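PDB 6LL8: inorganic pyrophosphatase from Shewanella sp. AS-11, which probably hydrolyses diphosphate to two phosphates as a metal-dependent family II pyrophosphatase. Local coordinates for residues A[113-119]-A[155-160]; A[151-155]-A[292-297]; A[195-199]-A[229-233]; A[215-221]-A[250-256]. All coordinates share one frame; numbering follows the deposited sequence. Where two conformers were deposited one is given.

Interaction 1: A[113-119]-A[155-160]; sequences PVGCSNT and TCTTAD. Unlike the reference sequence in segment 113-119: Ser117 (reference Arg).
The carboxylate of Asp160 grips segment 113-119 at two points. Gly115 N donates to Asp160 OD2 at 2.8 Å, arriving on the syn side, 24° out of the carboxylate plane, while Thr119 OG1 donates to Asp160 OD1 at 2.7 Å from the anti side. OD2 is shared within its own segment: Thr157 N meets its anti lone pair at 2.9 Å, and Thr157 OG1 donates from above the plane. Three donors on one oxygen and a fourth on its mate fix the group's rotation and would probably stabilise its charged form. An asparagine here would probably present an NH2 either to Thr119 OG1 or to Gly115 N and both Thr157 donors, leaving them without an acceptor. The bonds tie the starts of helices 117-128 and 158-171, whose N-caps are Cys116 and Thr157; Ser117 N and Asn118 ND2 bind Asp15, a magnesium ligand. Gly115 packs its CA 4.4 Å from Cys156 CA, where a side chain would run into Asp160. Water 1 donates to Pro113 O and Thr155 O. Val114, with CG1 anti to its carbonyl carbon (chi1 -64°), lays that methyl 3.9 Å from Thr157 OG1, and Thr119 CG2 approaches Ala159 CB at 4.2 Å.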
loop_
_atom_site.group_PDB
_atom_site.type_symbol
_atom_site.label_atom_id
_atom_site.label_comp_id
_atom_site.label_asym_id
_atom_site.label_seq_id
_atom_site.Cartn_x
_atom_site.Cartn_y
_atom_site.Cartn_z
ATOM N N PRO A 113 -6.985 7.094 -10.709
ATOM C CA PRO A 113 -7.317 5.694 -10.467
ATOM C C PRO A 113 -6.409 4.772 -11.282
ATOM O O PRO A 113 -6.864 4.003 -12.120
ATOM C CB PRO A 113 -8.787 5.637 -10.870
ATOM C CG PRO A 113 -8.864 6.616 -11.991
ATOM C CD PRO A 113 -7.972 7.768 -11.572
ATOM N N VAL A 114 -5.117 4.865 -10.990
ATOM C CA VAL A 114 -4.064 4.137 -11.684
ATOM C C VAL A 114 -3.480 3.092 -10.751
ATOM O O VAL A 114 -3.870 2.918 -9.588
ATOM C CB VAL A 114 -3.015 5.090 -12.261
ATOM C CG1 VAL A 114 -3.657 5.979 -13.333
ATOM C CG2 VAL A 114 -2.310 5.898 -11.165
ATOM N N GLY A 115 -2.498 2.378 -11.261
ATOM C CA GLY A 115 -1.896 1.264 -10.520
ATOM C C GLY A 115 -0.980 1.622 -9.386
ATOM O O GLY A 115 -0.766 0.766 -8.546
ATOM N N CYS A 116 -0.437 2.829 -9.334
ATOM C CA CYS A 116 0.591 3.143 -8.331
ATOM C C CYS A 116 0.644 4.646 -8.076
ATOM O O CYS A 116 0.586 5.420 -9.044
ATOM C CB CYS A 116 1.919 2.603 -8.803
ATOM S SG CYS A 116 3.248 2.810 -7.608
ATOM N N SER A 117 0.838 5.058 -6.825
ATOM C CA SER A 117 1.017 6.489 -6.554
ATOM C C SER A 117 2.215 7.027 -7.312
ATOM O O SER A 117 2.213 8.197 -7.734
ATOM C CB SER A 117 1.217 6.764 -5.079
ATOM O OG SER A 117 0.130 6.368 -4.278
ATOM N N ASN A 118 3.263 6.243 -7.470
ATOM C CA ASN A 118 4.487 6.708 -8.154
ATOM C C ASN A 118 4.232 6.961 -9.632
ATOM O O ASN A 118 4.991 7.757 -10.210
ATOM C CB ASN A 118 5.676 5.775 -7.910
ATOM C CG ASN A 118 6.396 6.066 -6.613
ATOM O OD1 ASN A 118 7.284 6.927 -6.614
ATOM N ND2 ASN A 118 5.980 5.465 -5.503
ATOM N N THR A 119 3.215 6.357 -10.230
ATOM C CA THR A 119 2.815 6.718 -11.616
ATOM C C THR A 119 2.364 8.173 -11.630
ATOM O O THR A 119 2.693 8.940 -12.567
ATOM C CB THR A 119 1.766 5.753 -12.128
ATOM O OG1 THR A 119 2.365 4.458 -12.110
ATOM C CG2 THR A 119 1.264 6.098 -13.508
ATOM N N THR A 155 -5.644 -3.182 -11.198
ATOM C CA THR A 155 -5.411 -1.748 -11.053
ATOM C C THR A 155 -4.462 -1.218 -12.112
ATOM O O THR A 155 -4.367 -0.011 -12.294
ATOM C CB THR A 155 -4.878 -1.395 -9.674
ATOM O OG1 THR A 155 -3.623 -2.045 -9.534
ATOM C CG2 THR A 155 -5.843 -1.780 -8.589
ATOM N N CYS A 156 -3.732 -2.084 -12.781
ATOM C CA CYS A 156 -2.717 -1.629 -13.752
ATOM C C CYS A 156 -3.411 -0.975 -14.942
ATOM O O CYS A 156 -4.422 -1.480 -15.436
ATOM C CB CYS A 156 -1.866 -2.799 -14.220
ATOM S SG CYS A 156 -0.403 -2.307 -15.143
ATOM N N THR A 157 -2.850 0.142 -15.381
ATOM C CA THR A 157 -3.316 0.875 -16.558
ATOM C C THR A 157 -2.164 1.018 -17.536
ATOM O O THR A 157 -1.007 0.839 -17.209
ATOM C CB THR A 157 -3.859 2.257 -16.184
ATOM O OG1 THR A 157 -2.783 3.102 -15.784
ATOM C CG2 THR A 157 -4.911 2.184 -15.097
ATOM N N THR A 158 -2.487 1.424 -18.758
ATOM C CA THR A 158 -1.467 1.760 -19.769
ATOM C C THR A 158 -0.496 2.808 -19.217
ATOM O O THR A 158 0.701 2.729 -19.475
ATOM C CB THR A 158 -2.136 2.276 -21.041
ATOM O OG1 THR A 158 -3.056 1.267 -21.477
ATOM C CG2 THR A 158 -1.111 2.599 -22.099
ATOM N N ALA A 159 -0.997 3.767 -18.444
ATOM C CA ALA A 159 -0.111 4.798 -17.869
ATOM C C ALA A 159 0.961 4.183 -16.980
ATOM O O ALA A 159 2.089 4.629 -17.002
ATOM C CB ALA A 159 -0.887 5.839 -17.123
ATOM N N ASP A 160 0.592 3.176 -16.198
ATOM C CA ASP A 160 1.574 2.526 -15.304
ATOM C C ASP A 160 2.646 1.804 -16.121
ATOM O O ASP A 160 3.829 1.872 -15.785
ATOM C CB ASP A 160 0.912 1.516 -14.376
ATOM C CG ASP A 160 -0.130 2.146 -13.469
ATOM O OD1 ASP A 160 0.272 2.855 -12.511
ATOM O OD2 ASP A 160 -1.346 1.942 -13.735
HETATM O O HOH W 1 -6.743 1.250 -11.989
HETATM O O HOH W 2 -2.673 -0.762 -7.300
#

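Interaction 2: A[151-155]-A[292-297]; sequences FKSPT and LSRKKQ. With 2PN (imidodiphosphoric acid), chain I.
Pro154 and Thr155 press against Ser293, Lys296 and Gln297 in a van der Waals contact between the loop preceding helix 158-171 and the start of helix 294-307, with no direct hydrogen bond across it. The Pro154 ring meets the Gln297 side chain at about a right angle, its CG 3.4 Å from Gln297 OE1. That oxygen is held by two backbone donors, Leu292 N and Ser293 N, the latter in the carbonyl plane (N-H...O 171°), and with NE2 bonded to Gly290 O the amide surface offered to the proline is fixed. Thr155 CG2 comes to 3.3 Å from Ser293 OG and also touches Lys296 CB; the methyl stands anti to the carbonyl carbon, which turns it to the helix while OG1 pairs with Ser153 OG. Leu292 CD1 rests near Lys152 O at 3.6 Å.

Ser293 is the N-cap of this helix, its OG accepting from Lys296 N at 3.0 Å, and the first turn helps hold imidodiphosphate, which Lys204 and His96 also bind, in the cleft between the DHH and DHHA2 regions. Arg294 NE donates almost straight to ligand O4 (2.8 Å, 174°), with NH2 reaching O5. Lys295 binds O6 through its backbone N and, curling back at chi3 and chi4, uses NZ for O6 and for O3 at 2.9 Å. Water 2 accepts from Lys295 NZ and hydrogen-bonds Thr155 OG1, bridging the loop to the lysine.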
loop_
_atom_site.group_PDB
_atom_site.type_symbol
_atom_site.label_atom_id
_atom_site.label_comp_id
_atom_site.label_asym_id
_atom_site.label_seq_id
_atom_site.Cartn_x
_atom_site.Cartn_y
_atom_site.Cartn_z
ATOM N N PHE A 151 2.301 -5.883 -13.484
ATOM C CA PHE A 151 1.240 -5.563 -14.470
ATOM C C PHE A 151 0.073 -6.549 -14.407
ATOM O O PHE A 151 -0.855 -6.409 -15.221
ATOM C CB PHE A 151 1.761 -5.430 -15.899
ATOM C CG PHE A 151 2.975 -4.576 -16.093
ATOM C CD1 PHE A 151 3.230 -3.451 -15.323
ATOM C CD2 PHE A 151 3.797 -4.818 -17.170
ATOM C CE1 PHE A 151 4.317 -2.650 -15.596
ATOM C CE2 PHE A 151 4.879 -4.003 -17.442
ATOM C CZ PHE A 151 5.144 -2.918 -16.647
ATOM N N LYS A 152 0.071 -7.501 -13.492
ATOM C CA LYS A 152 -1.022 -8.493 -13.422
ATOM C C LYS A 152 -2.255 -7.949 -12.708
ATOM O O LYS A 152 -3.359 -8.430 -12.923
ATOM C CB LYS A 152 -0.557 -9.733 -12.654
ATOM C CG LYS A 152 0.594 -10.510 -13.279
ATOM C CD LYS A 152 1.159 -11.584 -12.344
ATOM C CE LYS A 152 2.297 -12.403 -12.945
ATOM N NZ LYS A 152 2.192 -13.780 -12.473
ATOM N N SER A 153 -2.073 -7.017 -11.801
ATOM C CA SER A 153 -3.198 -6.519 -10.996
ATOM C C SER A 153 -4.192 -5.807 -11.896
ATOM O O SER A 153 -3.781 -5.039 -12.772
ATOM C CB SER A 153 -2.720 -5.598 -9.921
ATOM O OG SER A 153 -3.817 -5.161 -9.133
ATOM N N PRO A 154 -5.497 -5.900 -11.623
ATOM C CA PRO A 154 -6.479 -5.151 -12.397
ATOM C C PRO A 154 -6.436 -3.647 -12.161
ATOM O O PRO A 154 -7.073 -2.930 -12.908
ATOM C CB PRO A 154 -7.816 -5.749 -11.976
ATOM C CG PRO A 154 -7.580 -6.255 -10.618
ATOM C CD PRO A 154 -6.148 -6.773 -10.642
ATOM N N THR A 155 -5.644 -3.182 -11.198
ATOM C CA THR A 155 -5.411 -1.748 -11.053
ATOM C C THR A 155 -4.462 -1.218 -12.112
ATOM O O THR A 155 -4.367 -0.011 -12.294
ATOM C CB THR A 155 -4.878 -1.395 -9.674
ATOM O OG1 THR A 155 -3.623 -2.045 -9.534
ATOM C CG2 THR A 155 -5.843 -1.780 -8.589
ATOM N N LEU A 292 -6.539 -10.025 -6.702
ATOM C CA LEU A 292 -5.179 -9.535 -6.393
ATOM C C LEU A 292 -5.225 -8.235 -5.593
ATOM O O LEU A 292 -4.302 -8.002 -4.809
ATOM C CB LEU A 292 -4.358 -9.312 -7.675
ATOM C CG LEU A 292 -3.939 -10.566 -8.428
ATOM C CD1 LEU A 292 -3.333 -10.194 -9.785
ATOM C CD2 LEU A 292 -2.954 -11.402 -7.625
ATOM N N SER A 293 -6.155 -7.346 -5.907
ATOM C CA SER A 293 -6.128 -5.943 -5.463
ATOM C C SER A 293 -7.058 -5.689 -4.276
ATOM O O SER A 293 -8.292 -5.855 -4.406
ATOM C CB SER A 293 -6.553 -5.062 -6.586
ATOM O OG SER A 293 -6.744 -3.728 -6.139
ATOM N N ARG A 294 -6.503 -5.230 -3.171
ATOM C CA ARG A 294 -7.343 -4.826 -2.034
ATOM C C ARG A 294 -8.161 -3.594 -2.400
ATOM O O ARG A 294 -9.389 -3.579 -2.202
ATOM C CB ARG A 294 -6.451 -4.652 -0.804
ATOM C CG ARG A 294 -7.174 -4.150 0.446
ATOM C CD ARG A 294 -6.334 -4.217 1.702
ATOM N NE ARG A 294 -5.055 -3.591 1.509
ATOM C CZ ARG A 294 -3.922 -3.906 2.125
ATOM N NH1 ARG A 294 -3.918 -4.664 3.207
ATOM N NH2 ARG A 294 -2.777 -3.449 1.647
ATOM N N LYS A 295 -7.539 -2.551 -2.951
ATOM C CA LYS A 295 -8.282 -1.298 -3.209
ATOM C C LYS A 295 -9.401 -1.508 -4.239
ATOM O O LYS A 295 -10.401 -0.808 -4.146
ATOM C CB LYS A 295 -7.375 -0.146 -3.666
ATOM C CG LYS A 295 -6.816 -0.290 -5.073
ATOM C CD LYS A 295 -6.057 0.951 -5.574
ATOM C CE LYS A 295 -4.855 1.345 -4.753
ATOM N NZ LYS A 295 -3.828 0.272 -4.703
ATOM N N LYS A 296 -9.240 -2.416 -5.202
ATOM C CA LYS A 296 -10.210 -2.501 -6.311
ATOM C C LYS A 296 -11.167 -3.661 -6.139
ATOM O O LYS A 296 -12.331 -3.552 -6.534
ATOM C CB LYS A 296 -9.481 -2.568 -7.645
ATOM C CG LYS A 296 -10.336 -2.484 -8.873
ATOM C CD LYS A 296 -9.519 -2.384 -10.136
ATOM C CE LYS A 296 -10.322 -2.465 -11.414
ATOM N NZ LYS A 296 -11.270 -1.356 -11.535
ATOM N N GLN A 297 -10.717 -4.774 -5.582
ATOM C CA GLN A 297 -11.491 -6.024 -5.569
ATOM C C GLN A 297 -11.976 -6.408 -4.183
ATOM O O GLN A 297 -12.797 -7.313 -4.086
ATOM C CB GLN A 297 -10.701 -7.159 -6.188
ATOM C CG GLN A 297 -10.348 -6.915 -7.661
ATOM C CD GLN A 297 -9.432 -7.988 -8.168
ATOM O OE1 GLN A 297 -8.254 -8.065 -7.803
ATOM N NE2 GLN A 297 -9.965 -8.876 -8.986
HETATM P P1 2PN I . -1.544 0.099 -2.005
HETATM O O1 2PN I . -1.147 0.854 -0.740
HETATM O O2 2PN I . -0.731 -1.154 -2.203
HETATM O O3 2PN I . -1.507 1.011 -3.217
HETATM N N1 2PN I . -3.114 -0.351 -1.810
HETATM P P2 2PN I . -3.896 -1.785 -1.573
HETATM O O4 2PN I . -4.775 -1.539 -0.350
HETATM O O5 2PN I . -2.858 -2.851 -1.292
HETATM O O6 2PN I . -4.713 -2.071 -2.809
HETATM O O HOH W 2 -2.673 -0.762 -7.300
#

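Interaction 3: A[195-199]-A[229-233]; sequences ARDLV and IKADL
Ala195, Leu198 and Val199 of the short helix 195-199 pack on Ile229 and Leu233 of segment 229-233, which leads into helix 230-243, the connecting helix of the beta-alpha-beta unit formed with strands 211-220 and 248-255 in the DHHA2 region. The backbones come nearest at Ala195 and Leu233, whose CA atoms are 5.5 Å apart; the small side chain of Ala195 permits this close approach.

Across the two segments the contact is apolar, without a hydrogen bond. Leu233 CD2 is its hub: it lies 4.1 Å from Ala195 CB, 4.2 Å from Leu198 CB and 4.0 Å from Val199 CG2, one methyl thus meeting three residues over a single helical turn. The Val199 and Leu233 side chains run past each other in opposite directions. Ile229, in the conformer described, one of two modelled, carries CG1 anti to the backbone N (chi1 -162°), extending the chain toward the short helix until its CD1 stands 3.9 Å from Leu198 CD1.

The salt bridges reach partners outside the two segments. Arg196 takes no part in the apolar contact, yet its guanidinium forms salt bridges with Asp236 and Glu243 farther along helix 230-243, while Lys230 pairs with Glu262 on strand 260-267.

Methyl groups also abut backbone oxygens. Ala195 CB lies 3.9 Å from Asp232 O. Leu233 holds CG anti to its carbonyl carbon (chi1 -64°), and its end comes closer to the short helix than its first bond suggests, bringing CD2 to 3.9 Å from Ala195 O.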
loop_
_atom_site.group_PDB
_atom_site.type_symbol
_atom_site.label_atom_id
_atom_site.label_comp_id
_atom_site.label_asym_id
_atom_site.label_seq_id
_atom_site.Cartn_x
_atom_site.Cartn_y
_atom_site.Cartn_z
ATOM N N ALA A 195 3.667 -15.179 13.399
ATOM C CA ALA A 195 2.339 -14.935 12.821
ATOM C C ALA A 195 2.004 -13.449 12.889
ATOM O O ALA A 195 1.525 -12.905 11.883
ATOM C CB ALA A 195 1.307 -15.798 13.495
ATOM N N ARG A 196 2.180 -12.790 14.023
ATOM C CA ARG A 196 1.735 -11.386 14.143
ATOM C C ARG A 196 2.513 -10.515 13.160
ATOM O O ARG A 196 1.942 -9.567 12.601
ATOM C CB ARG A 196 1.841 -10.885 15.581
ATOM C CG ARG A 196 1.538 -9.400 15.760
ATOM C CD ARG A 196 0.130 -8.991 15.342
ATOM N NE ARG A 196 -0.946 -9.723 15.991
ATOM C CZ ARG A 196 -1.563 -9.340 17.095
ATOM N NH1 ARG A 196 -1.236 -8.228 17.696
ATOM N NH2 ARG A 196 -2.542 -10.067 17.589
ATOM N N ASP A 197 3.795 -10.792 12.966
ATOM C CA ASP A 197 4.608 -9.982 12.042
ATOM C C ASP A 197 4.089 -10.165 10.619
ATOM O O ASP A 197 4.100 -9.189 9.856
ATOM C CB ASP A 197 6.089 -10.324 12.164
ATOM C CG ASP A 197 6.759 -9.920 13.473
ATOM O OD1 ASP A 197 6.207 -9.064 14.176
ATOM O OD2 ASP A 197 7.862 -10.396 13.700
ATOM N N LEU A 198 3.606 -11.357 10.260
ATOM C CA LEU A 198 3.020 -11.551 8.922
ATOM C C LEU A 198 1.665 -10.855 8.830
ATOM O O LEU A 198 1.387 -10.170 7.825
ATOM C CB LEU A 198 2.893 -13.037 8.630
ATOM C CG LEU A 198 4.199 -13.805 8.463
ATOM C CD1 LEU A 198 3.910 -15.278 8.307
ATOM C CD2 LEU A 198 5.020 -13.284 7.291
ATOM N N VAL A 199 0.808 -11.004 9.830
ATOM C CA VAL A 199 -0.517 -10.352 9.800
ATOM C C VAL A 199 -0.314 -8.835 9.607
ATOM O O VAL A 199 -1.073 -8.227 8.864
ATOM C CB VAL A 199 -1.319 -10.686 11.070
ATOM C CG1 VAL A 199 -2.557 -9.850 11.198
ATOM C CG2 VAL A 199 -1.640 -12.164 11.135
ATOM N N ILE A 229 1.489 -22.653 8.808
ATOM C CA ILE A 229 1.279 -21.500 9.746
ATOM C C ILE A 229 -0.158 -20.997 9.650
ATOM O O ILE A 229 -0.511 -20.096 10.421
ATOM C CB ILE A 229 2.282 -20.330 9.543
ATOM C CG1 ILE A 229 2.329 -19.384 10.756
ATOM C CG2 ILE A 229 2.006 -19.541 8.272
ATOM C CD1 ILE A 229 3.478 -18.362 10.723
ATOM N N LYS A 230 -0.976 -21.556 8.772
ATOM C CA LYS A 230 -2.337 -21.010 8.537
ATOM C C LYS A 230 -3.144 -20.963 9.837
ATOM O O LYS A 230 -3.787 -19.930 10.120
ATOM C CB LYS A 230 -3.050 -21.767 7.419
ATOM C CG LYS A 230 -4.240 -21.016 6.857
ATOM C CD LYS A 230 -4.790 -21.675 5.627
ATOM C CE LYS A 230 -3.795 -21.629 4.485
ATOM N NZ LYS A 230 -4.381 -22.168 3.248
ATOM N N ALA A 231 -3.184 -22.042 10.603
ATOM C CA ALA A 231 -3.956 -22.054 11.861
ATOM C C ALA A 231 -3.428 -20.972 12.813
ATOM O O ALA A 231 -4.243 -20.350 13.529
ATOM C CB ALA A 231 -3.929 -23.428 12.469
ATOM N N ASP A 232 -2.121 -20.762 12.859
ATOM C CA ASP A 232 -1.497 -19.699 13.699
ATOM C C ASP A 232 -1.949 -18.321 13.207
ATOM O O ASP A 232 -2.226 -17.454 14.024
ATOM C CB ASP A 232 0.032 -19.826 13.715
ATOM C CG ASP A 232 0.577 -21.064 14.442
ATOM O OD1 ASP A 232 -0.194 -21.647 15.176
ATOM O OD2 ASP A 232 1.751 -21.369 14.229
ATOM N N LEU A 233 -2.063 -18.124 11.898
ATOM C CA LEU A 233 -2.572 -16.841 11.374
ATOM C C LEU A 233 -4.022 -16.644 11.787
ATOM O O LEU A 233 -4.403 -15.528 12.169
ATOM C CB LEU A 233 -2.427 -16.784 9.861
ATOM C CG LEU A 233 -1.009 -16.818 9.300
ATOM C CD1 LEU A 233 -1.039 -16.974 7.800
ATOM C CD2 LEU A 233 -0.233 -15.585 9.687
#

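Interaction 4: A[215-221]-A[250-256]; sequences IGQLEVI and LLLLTDI
Strands 215-220 and 250-255 run parallel, their axes 4.5 Å apart at closest and inclined by 14°, with Ile215 bridging Leu250 and each next pair in step as far as Val220 and Asp255. Six backbone hydrogen bonds join them, Gly216, Leu218 and Val220 each donating and accepting. Their geometry alternates early: Leu218 N meets Leu252 O nearly head-on (2.8 Å, C=O...N 173°), whereas Leu252 N sits above the carbonyl plane of Gly216. CA-H...O contacts, such as Ile215 CA to Leu250 O at 3.2 Å, reinforce the pairing. Helix 230-243 connects the two strands in a right-handed beta-alpha-beta crossover.

On the face of Ile215, Gln217 and Glu219, Gln217 extends with CG anti to N, and its NE2 donates to Thr254 OG1 at 2.9 Å, exactly in the amide plane and nearly straight (178°). Thr254 OG1 also bonds Ser261, and Gln217 NE2 also bonds Leu292 O. Ile215 CG2 packs on Leu252 CD1 at 4.0 Å. On the other face, Leu218 CD1 lies 4.0 Å from Leu253 CD2, and Leu251 CD1 fills the space over Gly216, 3.6 Å from its C.

A leucine in place of Gln217 would probably leave Leu292 O and Thr254 OG1 without this donor and loosen the link to the ligand-binding turn. Two acceptors for one buried amide nitrogen imply a fixed side chain beside the imidodiphosphate, which it touches.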
loop_
_atom_site.group_PDB
_atom_site.type_symbol
_atom_site.label_atom_id
_atom_site.label_comp_id
_atom_site.label_asym_id
_atom_site.label_seq_id
_atom_site.Cartn_x
_atom_site.Cartn_y
_atom_site.Cartn_z
ATOM N N ILE A 215 -7.635 -5.149 7.418
ATOM C CA ILE A 215 -7.374 -6.052 6.277
ATOM C C ILE A 215 -5.862 -6.141 6.074
ATOM O O ILE A 215 -5.235 -5.116 5.753
ATOM C CB ILE A 215 -8.052 -5.559 4.993
ATOM C CG1 ILE A 215 -9.526 -5.223 5.228
ATOM C CG2 ILE A 215 -7.840 -6.581 3.896
ATOM C CD1 ILE A 215 -10.267 -4.724 4.011
ATOM N N GLY A 216 -5.314 -7.328 6.212
ATOM C CA GLY A 216 -3.938 -7.602 5.847
ATOM C C GLY A 216 -3.860 -8.299 4.514
ATOM O O GLY A 216 -4.853 -8.857 4.019
ATOM N N GLN A 217 -2.679 -8.280 3.938
ATOM C CA GLN A 217 -2.415 -8.994 2.680
ATOM C C GLN A 217 -0.998 -9.522 2.692
ATOM O O GLN A 217 -0.084 -8.823 3.143
ATOM C CB GLN A 217 -2.654 -8.084 1.484
ATOM C CG GLN A 217 -2.467 -8.826 0.153
ATOM C CD GLN A 217 -2.971 -8.082 -1.052
ATOM O OE1 GLN A 217 -2.910 -6.857 -1.091
ATOM N NE2 GLN A 217 -3.509 -8.790 -2.031
ATOM N N LEU A 218 -0.837 -10.736 2.199
ATOM C CA LEU A 218 0.476 -11.357 1.985
ATOM C C LEU A 218 0.508 -11.877 0.558
ATOM O O LEU A 218 -0.039 -12.950 0.265
ATOM C CB LEU A 218 0.723 -12.467 2.991
ATOM C CG LEU A 218 0.837 -11.986 4.424
ATOM C CD1 LEU A 218 0.610 -13.127 5.403
ATOM C CD2 LEU A 218 2.178 -11.307 4.668
ATOM N N GLU A 219 1.168 -11.151 -0.322
ATOM C CA GLU A 219 1.373 -11.548 -1.719
ATOM C C GLU A 219 2.619 -12.409 -1.823
ATOM O O GLU A 219 3.693 -12.025 -1.348
ATOM C CB GLU A 219 1.586 -10.321 -2.604
ATOM C CG GLU A 219 0.422 -9.347 -2.698
ATOM C CD GLU A 219 0.936 -7.973 -3.107
ATOM O OE1 GLU A 219 1.829 -7.444 -2.383
ATOM O OE2 GLU A 219 0.519 -7.474 -4.133
ATOM N N VAL A 220 2.447 -13.571 -2.420
ATOM C CA VAL A 220 3.541 -14.552 -2.554
ATOM C C VAL A 220 3.442 -15.230 -3.909
ATOM O O VAL A 220 2.410 -15.153 -4.581
ATOM C CB VAL A 220 3.490 -15.593 -1.419
ATOM C CG1 VAL A 220 3.629 -14.963 -0.049
ATOM C CG2 VAL A 220 2.243 -16.434 -1.499
ATOM N N ILE A 221 4.479 -15.960 -4.268
ATOM C CA ILE A 221 4.527 -16.720 -5.542
ATOM C C ILE A 221 3.797 -18.057 -5.437
ATOM O O ILE A 221 3.355 -18.551 -6.471
ATOM C CB ILE A 221 5.987 -16.906 -5.942
ATOM C CG1 ILE A 221 6.561 -15.568 -6.403
ATOM C CG2 ILE A 221 6.100 -17.995 -6.990
ATOM C CD1 ILE A 221 8.045 -15.550 -6.513
ATOM N N LEU A 250 -9.612 -9.323 8.338
ATOM C CA LEU A 250 -9.496 -10.154 7.130
ATOM C C LEU A 250 -8.023 -10.243 6.789
ATOM O O LEU A 250 -7.306 -9.243 6.884
ATOM C CB LEU A 250 -10.250 -9.496 5.964
ATOM C CG LEU A 250 -11.648 -8.976 6.280
ATOM C CD1 LEU A 250 -12.215 -8.332 5.020
ATOM C CD2 LEU A 250 -12.560 -10.039 6.871
ATOM N N LEU A 251 -7.589 -11.415 6.360
ATOM C CA LEU A 251 -6.194 -11.582 5.881
ATOM C C LEU A 251 -6.245 -12.245 4.525
ATOM O O LEU A 251 -6.712 -13.374 4.408
ATOM C CB LEU A 251 -5.349 -12.371 6.873
ATOM C CG LEU A 251 -3.902 -12.623 6.456
ATOM C CD1 LEU A 251 -3.137 -11.322 6.289
ATOM C CD2 LEU A 251 -3.194 -13.515 7.459
ATOM N N LEU A 252 -5.744 -11.552 3.523
ATOM C CA LEU A 252 -5.628 -12.063 2.153
ATOM C C LEU A 252 -4.311 -12.770 1.968
ATOM O O LEU A 252 -3.245 -12.167 2.147
ATOM C CB LEU A 252 -5.691 -10.888 1.174
ATOM C CG LEU A 252 -7.009 -10.125 1.116
ATOM C CD1 LEU A 252 -6.755 -8.706 0.631
ATOM C CD2 LEU A 252 -7.997 -10.835 0.203
ATOM N N LEU A 253 -4.378 -14.043 1.631
ATOM C CA LEU A 253 -3.183 -14.827 1.240
ATOM C C LEU A 253 -3.254 -14.879 -0.290
ATOM O O LEU A 253 -4.113 -15.563 -0.866
ATOM C CB LEU A 253 -3.230 -16.223 1.864
ATOM C CG LEU A 253 -3.433 -16.268 3.371
ATOM C CD1 LEU A 253 -3.444 -17.719 3.841
ATOM C CD2 LEU A 253 -2.360 -15.477 4.107
ATOM N N THR A 254 -2.432 -14.079 -0.945
ATOM C CA THR A 254 -2.571 -13.774 -2.372
ATOM C C THR A 254 -1.464 -14.469 -3.143
ATOM O O THR A 254 -0.296 -14.213 -2.916
ATOM C CB THR A 254 -2.551 -12.278 -2.601
ATOM O OG1 THR A 254 -3.639 -11.692 -1.883
ATOM C CG2 THR A 254 -2.621 -11.938 -4.067
ATOM N N ASP A 255 -1.856 -15.343 -4.073
ATOM C CA ASP A 255 -0.921 -16.063 -4.947
ATOM C C ASP A 255 -0.850 -15.297 -6.255
ATOM O O ASP A 255 -1.848 -15.228 -6.988
ATOM C CB ASP A 255 -1.437 -17.489 -5.115
ATOM C CG ASP A 255 -0.513 -18.384 -5.901
ATOM O OD1 ASP A 255 -0.036 -17.923 -6.944
ATOM O OD2 ASP A 255 -0.231 -19.533 -5.398
ATOM N N ILE A 256 0.304 -14.712 -6.530
ATOM C CA ILE A 256 0.441 -13.846 -7.716
ATOM C C ILE A 256 0.566 -14.645 -9.004
ATOM O O ILE A 256 0.434 -14.049 -10.068
ATOM C CB ILE A 256 1.560 -12.829 -7.570
ATOM C CG1 ILE A 256 2.946 -13.450 -7.647
ATOM C CG2 ILE A 256 1.351 -11.988 -6.326
ATOM C CD1 ILE A 256 3.970 -12.597 -8.325
HETATM O O HOH W 3 1.687 -20.494 -7.449
#

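Overall arrangement
Interaction 4 is the buried one, a strand pairing inside the DHHA2 sheet, while the other three are partly buried. Interaction 3 lies farthest from the chain's centre and packs on the same beta-alpha-beta unit: the centres of interactions 3 and 4 are about 12 Å apart, and Leu233 CD1 touches Leu251 CD2. Backbone hydrogen bonds dominate interaction 4, methyl contacts interaction 3. Interactions 1 and 2 share Thr155 and water 2 near the ligand, yet differ in chemistry: a carboxylate clasps helix starts in the first, whereas van der Waals contact sets a loop against a phosphate-binding helix start in the second. Interaction 2 reaches interaction 4 through Lys152 NZ and Ile256 O, 3.0 Å apart and probably hydrogen-bonded.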